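Local coordinates for protein 'Carboxyl esterase 2 (PDB 5MIF) that probably hydrolyses carboxylic esters, as a fungal carboxylesterase of the alpha/beta hydrolase fold related to archaeal enzymes, at residues Lys78-Pro83 against Val167-Glu172; Leu202-Lys207 against Ala274-Thr279. One frame throughout, in Å; residues are numbered along the deposited sequence.

Contact 1 (Lys78-Pro83 against Val167-Glu172); sequences KILSLP and VQWLLE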
ATOM      1  N   LYS A  78      -9.262 -19.185 -22.647  1.00 41.49           N
ATOM      2  CA  LYS A  78      -9.640 -20.571 -22.874  1.00 43.83           C
ATOM      3  C   LYS A  78     -10.743 -20.938 -21.875  1.00 45.60           C
ATOM      4  O   LYS A  78     -10.562 -20.846 -20.655  1.00 45.73           O
ATOM      5  CB  LYS A  78      -8.435 -21.509 -22.754  1.00 45.72           C
ATOM      6  CG  LYS A  78      -8.775 -22.959 -23.077  1.00 50.01           C
ATOM      7  CD  LYS A  78      -7.535 -23.816 -23.276  1.00 60.89           C
ATOM      8  CE  LYS A  78      -7.902 -25.149 -23.933  1.00 65.29           C
ATOM      9  NZ  LYS A  78      -6.718 -25.921 -24.419  1.00 72.63           N
ATOM     10  N   ILE A  79     -11.899 -21.322 -22.410  1.00 46.13           N
ATOM     11  CA  ILE A  79     -13.057 -21.692 -21.603  1.00 43.00           C
ATOM     12  C   ILE A  79     -13.001 -23.162 -21.213  1.00 42.90           C
ATOM     13  O   ILE A  79     -12.947 -24.053 -22.069  1.00 44.00           O
ATOM     14  CB  ILE A  79     -14.353 -21.395 -22.364  1.00 49.30           C
ATOM     15  CG1 ILE A  79     -14.278 -19.983 -22.952  1.00 47.31           C
ATOM     16  CG2 ILE A  79     -15.562 -21.568 -21.454  1.00 47.64           C
ATOM     17  CD1 ILE A  79     -15.472 -19.575 -23.782  1.00 45.37           C
ATOM     18  N   LEU A  80     -12.991 -23.412 -19.907  1.00 41.91           N
ATOM     19  CA  LEU A  80     -12.806 -24.766 -19.399  1.00 43.33           C
ATOM     20  C   LEU A  80     -14.016 -25.268 -18.609  1.00 42.86           C
ATOM     21  O   LEU A  80     -14.487 -24.612 -17.677  1.00 43.09           O
ATOM     22  CB  LEU A  80     -11.540 -24.823 -18.537  1.00 41.72           C
ATOM     23  CG  LEU A  80     -10.242 -24.469 -19.281  1.00 46.97           C
ATOM     24  CD1 LEU A  80      -9.082 -24.292 -18.313  1.00 44.41           C
ATOM     25  CD2 LEU A  80      -9.918 -25.541 -20.338  1.00 42.30           C
ATOM     26  N   SER A  81     -14.500 -26.449 -18.982  1.00 41.90           N
ATOM     27  CA  SER A  81     -15.514 -27.140 -18.199  1.00 44.22           C
ATOM     28  C   SER A  81     -14.826 -28.293 -17.495  1.00 44.17           C
ATOM     29  O   SER A  81     -14.659 -29.359 -18.084  1.00 45.41           O
ATOM     30  CB  SER A  81     -16.631 -27.652 -19.108  1.00 45.69           C
ATOM     31  OG  SER A  81     -17.344 -26.566 -19.660  1.00 50.28           O
ATOM     32  N   LEU A  82     -14.472 -28.111 -16.227  1.00 39.76           N
ATOM     33  CA  LEU A  82     -13.680 -29.127 -15.549  1.00 41.41           C
ATOM     34  C   LEU A  82     -14.620 -30.151 -14.915  1.00 43.51           C
ATOM     35  O   LEU A  82     -15.471 -29.797 -14.094  1.00 41.99           O
ATOM     36  CB  LEU A  82     -12.778 -28.484 -14.490  1.00 39.12           C
ATOM     37  CG  LEU A  82     -11.966 -27.264 -14.948  1.00 41.47           C
ATOM     38  CD1 LEU A  82     -11.093 -26.735 -13.825  1.00 41.97           C
ATOM     39  CD2 LEU A  82     -11.103 -27.624 -16.161  1.00 39.69           C
ATOM     40  N   PRO A  83     -14.472 -31.428 -15.302  1.00 42.78           N
ATOM     41  CA  PRO A  83     -15.342 -32.493 -14.789  1.00 44.71           C
ATOM     42  C   PRO A  83     -14.910 -32.927 -13.400  1.00 46.08           C
ATOM     43  O   PRO A  83     -14.549 -34.087 -13.204  1.00 49.19           O
ATOM     44  CB  PRO A  83     -15.149 -33.621 -15.800  1.00 43.26           C
ATOM     45  CG  PRO A  83     -13.736 -33.437 -16.282  1.00 46.33           C
ATOM     46  CD  PRO A  83     -13.487 -31.940 -16.274  1.00 48.05           C
ATOM     47  N   VAL A 167      -8.397 -25.903  -8.560  1.00 37.26           N
ATOM     48  CA  VAL A 167      -6.964 -25.720  -8.349  1.00 39.38           C
ATOM     49  C   VAL A 167      -6.219 -27.045  -8.518  1.00 41.42           C
ATOM     50  O   VAL A 167      -5.159 -27.087  -9.160  1.00 39.95           O
ATOM     51  CB  VAL A 167      -6.669 -25.095  -6.972  1.00 38.37           C
ATOM     52  CG1 VAL A 167      -5.168 -25.160  -6.649  1.00 37.49           C
ATOM     53  CG2 VAL A 167      -7.161 -23.658  -6.957  1.00 32.86           C
ATOM     54  N   GLN A 168      -6.778 -28.128  -7.978  1.00 37.56           N
ATOM     55  CA  GLN A 168      -6.125 -29.439  -8.099  1.00 40.99           C
ATOM     56  C   GLN A 168      -5.996 -29.842  -9.570  1.00 42.08           C
ATOM     57  O   GLN A 168      -4.997 -30.446  -9.974  1.00 44.52           O
ATOM     58  CB  GLN A 168      -6.892 -30.518  -7.327  1.00 41.91           C
ATOM     59  CG  GLN A 168      -7.076 -30.243  -5.831  1.00 41.52           C
ATOM     60  CD  GLN A 168      -5.837 -29.665  -5.153  1.00 42.48           C
ATOM     61  OE1 GLN A 168      -4.793 -30.316  -5.083  1.00 42.59           O
ATOM     62  NE2 GLN A 168      -5.951 -28.437  -4.658  1.00 35.50           N
ATOM     63  N   TRP A 169      -7.018 -29.522 -10.355  1.00 40.41           N
ATOM     64  CA  TRP A 169      -6.988 -29.752 -11.790  1.00 42.13           C
ATOM     65  C   TRP A 169      -5.893 -28.933 -12.469  1.00 41.82           C
ATOM     66  O   TRP A 169      -5.170 -29.443 -13.319  1.00 44.19           O
ATOM     67  CB  TRP A 169      -8.344 -29.418 -12.421  1.00 41.84           C
ATOM     68  CG  TRP A 169      -8.419 -29.788 -13.877  1.00 44.90           C
ATOM     69  CD1 TRP A 169      -8.915 -30.948 -14.398  1.00 44.96           C
ATOM     70  CD2 TRP A 169      -7.977 -29.001 -14.996  1.00 43.61           C
ATOM     71  NE1 TRP A 169      -8.807 -30.933 -15.766  1.00 42.21           N
ATOM     72  CE2 TRP A 169      -8.236 -29.752 -16.159  1.00 42.50           C
ATOM     73  CE3 TRP A 169      -7.386 -27.735 -15.125  1.00 43.46           C
ATOM     74  CZ2 TRP A 169      -7.933 -29.282 -17.439  1.00 42.25           C
ATOM     75  CZ3 TRP A 169      -7.080 -27.269 -16.399  1.00 46.85           C
ATOM     76  CH2 TRP A 169      -7.357 -28.042 -17.538  1.00 46.02           C
ATOM     77  N   LEU A 170      -5.793 -27.659 -12.103  1.00 41.96           N
ATOM     78  CA  LEU A 170      -4.781 -26.766 -12.658  1.00 40.36           C
ATOM     79  C   LEU A 170      -3.392 -27.308 -12.340  1.00 45.18           C
ATOM     80  O   LEU A 170      -2.503 -27.277 -13.185  1.00 47.21           O
ATOM     81  CB  LEU A 170      -4.946 -25.348 -12.109  1.00 42.53           C
ATOM     82  CG  LEU A 170      -3.969 -24.261 -12.591  1.00 42.85           C
ATOM     83  CD1 LEU A 170      -4.062 -24.061 -14.089  1.00 41.81           C
ATOM     84  CD2 LEU A 170      -4.191 -22.939 -11.865  1.00 39.85           C
ATOM     85  N   LEU A 171      -3.216 -27.814 -11.121  1.00 43.89           N
ATOM     86  CA  LEU A 171      -1.941 -28.381 -10.709  1.00 44.60           C
ATOM     87  C   LEU A 171      -1.497 -29.535 -11.603  1.00 46.44           C
ATOM     88  O   LEU A 171      -0.321 -29.660 -11.923  1.00 49.77           O
ATOM     89  CB  LEU A 171      -2.007 -28.830  -9.252  1.00 43.19           C
ATOM     90  CG  LEU A 171      -1.929 -27.652  -8.274  1.00 43.50           C
ATOM     91  CD1 LEU A 171      -2.200 -28.089  -6.844  1.00 38.79           C
ATOM     92  CD2 LEU A 171      -0.576 -26.968  -8.375  1.00 44.92           C
ATOM     93  N   GLU A 172      -2.442 -30.368 -12.010  1.00 47.13           N
ATOM     94  CA  GLU A 172      -2.146 -31.542 -12.815  1.00 46.91           C
ATOM     95  C   GLU A 172      -2.035 -31.253 -14.310  1.00 48.30           C
ATOM     96  O   GLU A 172      -1.277 -31.911 -15.019  1.00 52.39           O
ATOM     97  CB  GLU A 172      -3.211 -32.615 -12.587  1.00 50.08           C
ATOM     98  CG  GLU A 172      -2.992 -33.867 -13.421  1.00 48.66           C
ATOM     99  CD  GLU A 172      -4.035 -34.922 -13.164  1.00 58.68           C
ATOM    100  OE1 GLU A 172      -4.077 -35.914 -13.926  1.00 64.87           O
ATOM    101  OE2 GLU A 172      -4.820 -34.757 -12.205  1.00 62.17           O
TER
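Leu82, the last residue of strand 75-82, sets a methyl squarely on the indole of Trp169, which reaches across from helix 158-173. Its CD2 stands 3.6 Å from the centroid of the six-membered ring of Trp169 and only 12° off the ring normal, a CH-pi contact over the middle of one face. The other methyl of Leu82, CD1, lies beside it, 4.0 Å from Trp169 CD2, where the two rings of the indole join. Trp169 gets there because its CG is anti to the backbone N (chi1 -173°), which carries the indole out from the helix toward the strand. This is the tight part of the contact: Leu82 is buried, and its side chain also touches Ala92 of the adjacent strand 90-97 and Phe144 of strand 142-147, the next one over.

Two residues back, packing slackens. Leu80 comes obliquely at the far end of the six-membered ring, its CD1 4.1 Å from Trp169 CZ3, and both it and the tryptophan remain partly exposed. Beyond the two segments Trp169 also touches Leu177, and the ring of His173 meets the indole with the planes at about 40°. No hydrogen bond joins the segments; the contact is wholly apolar, while the backbone of Leu80 and Leu82 is paired with Ala92 and Val90. Helix 158-173 packs on strands 142-147 and 184-189, and Trp169 extends its cover to the outermost strand, a helix-on-sheet layer of the alpha/beta hydrolase fold.

Contact 2 (Leu202-Lys207 against Ala274-Thr279); sequences LSIKRK and AKFPET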
ATOM      1  N   LEU A 202      -7.660 -25.742   3.091  1.00 37.87           N
ATOM      2  CA  LEU A 202      -7.962 -27.088   2.625  1.00 38.53           C
ATOM      3  C   LEU A 202      -6.696 -27.742   2.050  1.00 39.50           C
ATOM      4  O   LEU A 202      -6.496 -28.949   2.185  1.00 39.65           O
ATOM      5  CB  LEU A 202      -9.103 -27.061   1.583  1.00 36.08           C
ATOM      6  CG  LEU A 202     -10.531 -26.732   2.063  1.00 34.97           C
ATOM      7  CD1 LEU A 202     -11.501 -26.489   0.899  1.00 35.13           C
ATOM      8  CD2 LEU A 202     -11.083 -27.829   2.988  1.00 36.99           C
ATOM      9  N   SER A 203      -5.849 -26.960   1.389  1.00 40.73           N
ATOM     10  CA  SER A 203      -4.592 -27.505   0.872  1.00 40.82           C
ATOM     11  C   SER A 203      -3.695 -27.981   2.018  1.00 42.16           C
ATOM     12  O   SER A 203      -3.026 -29.014   1.918  1.00 43.45           O
ATOM     13  CB  SER A 203      -3.856 -26.471   0.031  1.00 38.56           C
ATOM     14  OG  SER A 203      -4.689 -25.995  -1.001  1.00 42.06           O
ATOM     15  N   ILE A 204      -3.692 -27.220   3.109  1.00 41.23           N
ATOM     16  CA  ILE A 204      -2.902 -27.571   4.282  1.00 43.08           C
ATOM     17  C   ILE A 204      -3.443 -28.863   4.906  1.00 43.29           C
ATOM     18  O   ILE A 204      -2.693 -29.805   5.133  1.00 42.54           O
ATOM     19  CB  ILE A 204      -2.896 -26.419   5.298  1.00 42.31           C
ATOM     20  CG1 ILE A 204      -2.003 -25.286   4.769  1.00 45.07           C
ATOM     21  CG2 ILE A 204      -2.400 -26.898   6.655  1.00 42.81           C
ATOM     22  CD1 ILE A 204      -2.285 -23.928   5.364  1.00 40.03           C
ATOM     23  N   LYS A 205      -4.757 -28.927   5.110  1.00 45.32           N
ATOM     24  CA  LYS A 205      -5.400 -30.139   5.632  1.00 44.65           C
ATOM     25  C   LYS A 205      -5.194 -31.398   4.791  1.00 45.03           C
ATOM     26  O   LYS A 205      -5.131 -32.503   5.339  1.00 48.81           O
ATOM     27  CB  LYS A 205      -6.903 -29.910   5.786  1.00 43.25           C
ATOM     28  CG  LYS A 205      -7.249 -28.934   6.878  1.00 46.11           C
ATOM     29  CD  LYS A 205      -8.757 -28.702   6.987  1.00 47.92           C
ATOM     30  CE  LYS A 205      -9.035 -27.825   8.187  1.00 49.28           C
ATOM     31  NZ  LYS A 205     -10.189 -28.265   9.010  1.00 50.51           N
ATOM     32  N   ARG A 206      -5.113 -31.249   3.470  1.00 39.55           N
ATOM     33  CA  ARG A 206      -5.081 -32.409   2.587  1.00 39.79           C
ATOM     34  C   ARG A 206      -3.692 -32.646   2.014  1.00 43.26           C
ATOM     35  O   ARG A 206      -3.475 -33.582   1.246  1.00 44.38           O
ATOM     36  CB  ARG A 206      -6.116 -32.220   1.463  1.00 41.80           C
ATOM     37  CG  ARG A 206      -7.564 -32.133   1.998  1.00 40.35           C
ATOM     38  CD  ARG A 206      -8.576 -31.597   0.978  1.00 39.07           C
ATOM     39  NE  ARG A 206      -9.909 -31.509   1.570  1.00 41.54           N
ATOM     40  CZ  ARG A 206     -10.984 -30.996   0.976  1.00 40.04           C
ATOM     41  NH1 ARG A 206     -10.900 -30.486  -0.248  1.00 41.75           N
ATOM     42  NH2 ARG A 206     -12.146 -30.982   1.620  1.00 39.47           N
ATOM     43  N   LYS A 207      -2.749 -31.813   2.441  1.00 43.08           N
ATOM     44  CA  LYS A 207      -1.350 -31.870   2.018  1.00 43.48           C
ATOM     45  C   LYS A 207      -1.188 -31.805   0.505  1.00 44.53           C
ATOM     46  O   LYS A 207      -0.483 -32.612  -0.093  1.00 44.80           O
ATOM     47  CB  LYS A 207      -0.669 -33.112   2.600  1.00 44.67           C
ATOM     48  CG  LYS A 207      -0.604 -33.011   4.134  1.00 51.19           C
ATOM     49  CD  LYS A 207      -0.253 -34.313   4.839  1.00 63.58           C
ATOM     50  CE  LYS A 207      -0.350 -34.145   6.360  1.00 68.11           C
ATOM     51  NZ  LYS A 207      -0.008 -32.763   6.813  1.00 73.11           N
ATOM     52  N   ALA A 274      -0.226 -21.305  10.668  1.00 44.71           N
ATOM     53  CA  ALA A 274       1.228 -21.139  10.644  1.00 45.30           C
ATOM     54  C   ALA A 274       1.816 -21.680   9.346  1.00 44.46           C
ATOM     55  O   ALA A 274       2.949 -21.362   8.991  1.00 42.29           O
ATOM     56  CB  ALA A 274       1.870 -21.827  11.855  1.00 42.32           C
ATOM     57  N   LYS A 275       1.031 -22.489   8.633  1.00 45.50           N
ATOM     58  CA  LYS A 275       1.472 -23.071   7.366  1.00 42.70           C
ATOM     59  C   LYS A 275       0.957 -22.308   6.146  1.00 41.67           C
ATOM     60  O   LYS A 275       1.163 -22.746   5.010  1.00 40.12           O
ATOM     61  CB  LYS A 275       1.034 -24.534   7.266  1.00 45.94           C
ATOM     62  CG  LYS A 275       1.653 -25.443   8.334  1.00 50.54           C
ATOM     63  CD  LYS A 275       1.289 -26.899   8.127  1.00 46.02           C
ATOM     64  CE  LYS A 275       1.718 -27.743   9.324  1.00 58.11           C
ATOM     65  NZ  LYS A 275       1.029 -29.071   9.377  1.00 58.59           N
ATOM     66  N   PHE A 276       0.310 -21.165   6.365  1.00 40.89           N
ATOM     67  CA  PHE A 276      -0.199 -20.382   5.229  1.00 42.17           C
ATOM     68  C   PHE A 276       0.923 -19.875   4.335  1.00 42.56           C
ATOM     69  O   PHE A 276       2.051 -19.709   4.784  1.00 39.44           O
ATOM     70  CB  PHE A 276      -1.047 -19.193   5.707  1.00 42.54           C
ATOM     71  CG  PHE A 276      -2.528 -19.402   5.544  1.00 41.30           C
ATOM     72  CD1 PHE A 276      -3.125 -20.592   5.917  1.00 43.07           C
ATOM     73  CD2 PHE A 276      -3.311 -18.417   4.976  1.00 39.22           C
ATOM     74  CE1 PHE A 276      -4.493 -20.781   5.752  1.00 44.90           C
ATOM     75  CE2 PHE A 276      -4.682 -18.602   4.796  1.00 41.42           C
ATOM     76  CZ  PHE A 276      -5.269 -19.776   5.188  1.00 38.28           C
ATOM     77  N   PRO A 277       0.617 -19.656   3.050  1.00 42.86           N
ATOM     78  CA  PRO A 277       1.615 -19.099   2.144  1.00 40.20           C
ATOM     79  C   PRO A 277       1.853 -17.641   2.498  1.00 41.86           C
ATOM     80  O   PRO A 277       1.020 -17.061   3.194  1.00 40.33           O
ATOM     81  CB  PRO A 277       0.955 -19.241   0.769  1.00 41.91           C
ATOM     82  CG  PRO A 277      -0.505 -19.123   1.069  1.00 37.12           C
ATOM     83  CD  PRO A 277      -0.694 -19.821   2.391  1.00 40.20           C
ATOM     84  N   GLU A 278       2.957 -17.048   2.056  1.00 41.05           N
ATOM     85  CA  GLU A 278       3.120 -15.632   2.317  1.00 42.62           C
ATOM     86  C   GLU A 278       1.979 -14.860   1.659  1.00 38.30           C
ATOM     87  O   GLU A 278       1.568 -15.134   0.524  1.00 37.25           O
ATOM     88  CB  GLU A 278       4.502 -15.116   1.921  1.00 44.63           C
ATOM     89  CG  GLU A 278       4.782 -14.805   0.507  1.00 49.00           C
ATOM     90  CD  GLU A 278       6.046 -13.952   0.406  1.00 54.39           C
ATOM     91  OE1 GLU A 278       6.279 -13.136   1.324  1.00 58.83           O
ATOM     92  OE2 GLU A 278       6.811 -14.112  -0.564  1.00 51.84           O
ATOM     93  N   THR A 279       1.447 -13.920   2.428  1.00 38.73           N
ATOM     94  CA  THR A 279       0.187 -13.293   2.113  1.00 40.02           C
ATOM     95  C   THR A 279       0.237 -11.769   2.208  1.00 41.56           C
ATOM     96  O   THR A 279       0.797 -11.208   3.155  1.00 42.80           O
ATOM     97  CB  THR A 279      -0.891 -13.831   3.068  1.00 36.11           C
ATOM     98  OG1 THR A 279      -1.079 -15.231   2.814  1.00 36.72           O
ATOM     99  CG2 THR A 279      -2.183 -13.071   2.917  1.00 37.22           C
TER
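The backbones of Ile204, in the last turn of helix 191-206, and Lys275, in the loop that leads into strand 279-284, come within 7.0 Å of each other, measured CA to CA; just beyond, the helix closes in a Schellman motif, with Lys207 at positive phi. The side chain of Ile204 spans the gap. Its CG1 lies beside the backbone N (chi1 -73°), and the branch extends to put CD1 at the loop, 3.5 Å from Phe276 CD1, meeting that ring obliquely. The same methyl is 3.7 Å from the carbonyl O of Lys275 and 3.9 Å from Lys275 CB, so it sits where ring, carbonyl and aliphatic chain converge. The second branch meets the lysine: Ile204 CG2 lies 4.0 Å from Lys275 CD, where the two side chains cross obliquely, the lysine running extended from CG outward. Cut back to an alanine, Ile204 would lose both branches, and the Phe276 ring and Lys275 methylenes would probably be left without this apolar partner.

Phe276 also touches Ser200 and Ser197, about one and two turns earlier on the same helix. Where the loop enters strand 279-284, Thr279 OG1 donates to Pro277 O at 2.8 Å, from well above the carbonyl plane, and bonds to Gln214 of strand 213-217 as well. At the outer side the ammonium groups Lys207 NZ and Lys275 NZ stand 4.6 Å apart, close enough that their like charges would be expected to disfavour a nearer approach. With no hydrogen bond or salt bridge between the segments, attachment here rests on van der Waals contact and the burial of Ile204 and Phe276, while the exposed lysine lends its methylenes and keeps its charge outward.

Contact 1 closes before contact 2 opens along the chain; their centres are 20 Å apart and their nearest atoms about 5 Å, without touching. Contact 1 sets a helix against a strand of the mixed sheet, contact 2 a helix against the loop leading into another of its strands: strand 75-82 is an outermost strand, whereas strand 279-284 lies next to the other outermost strand, 307-312. Between them helices 158-173 and 191-206 pack together, Tyr164 meeting Leu202, Ser203 and Arg206, and Glu161 pairing with Arg206. Helix 191-206 follows Ser190, the probable nucleophile at an elbow, and contact 2 lies at the opposite end of that helix from Ser190.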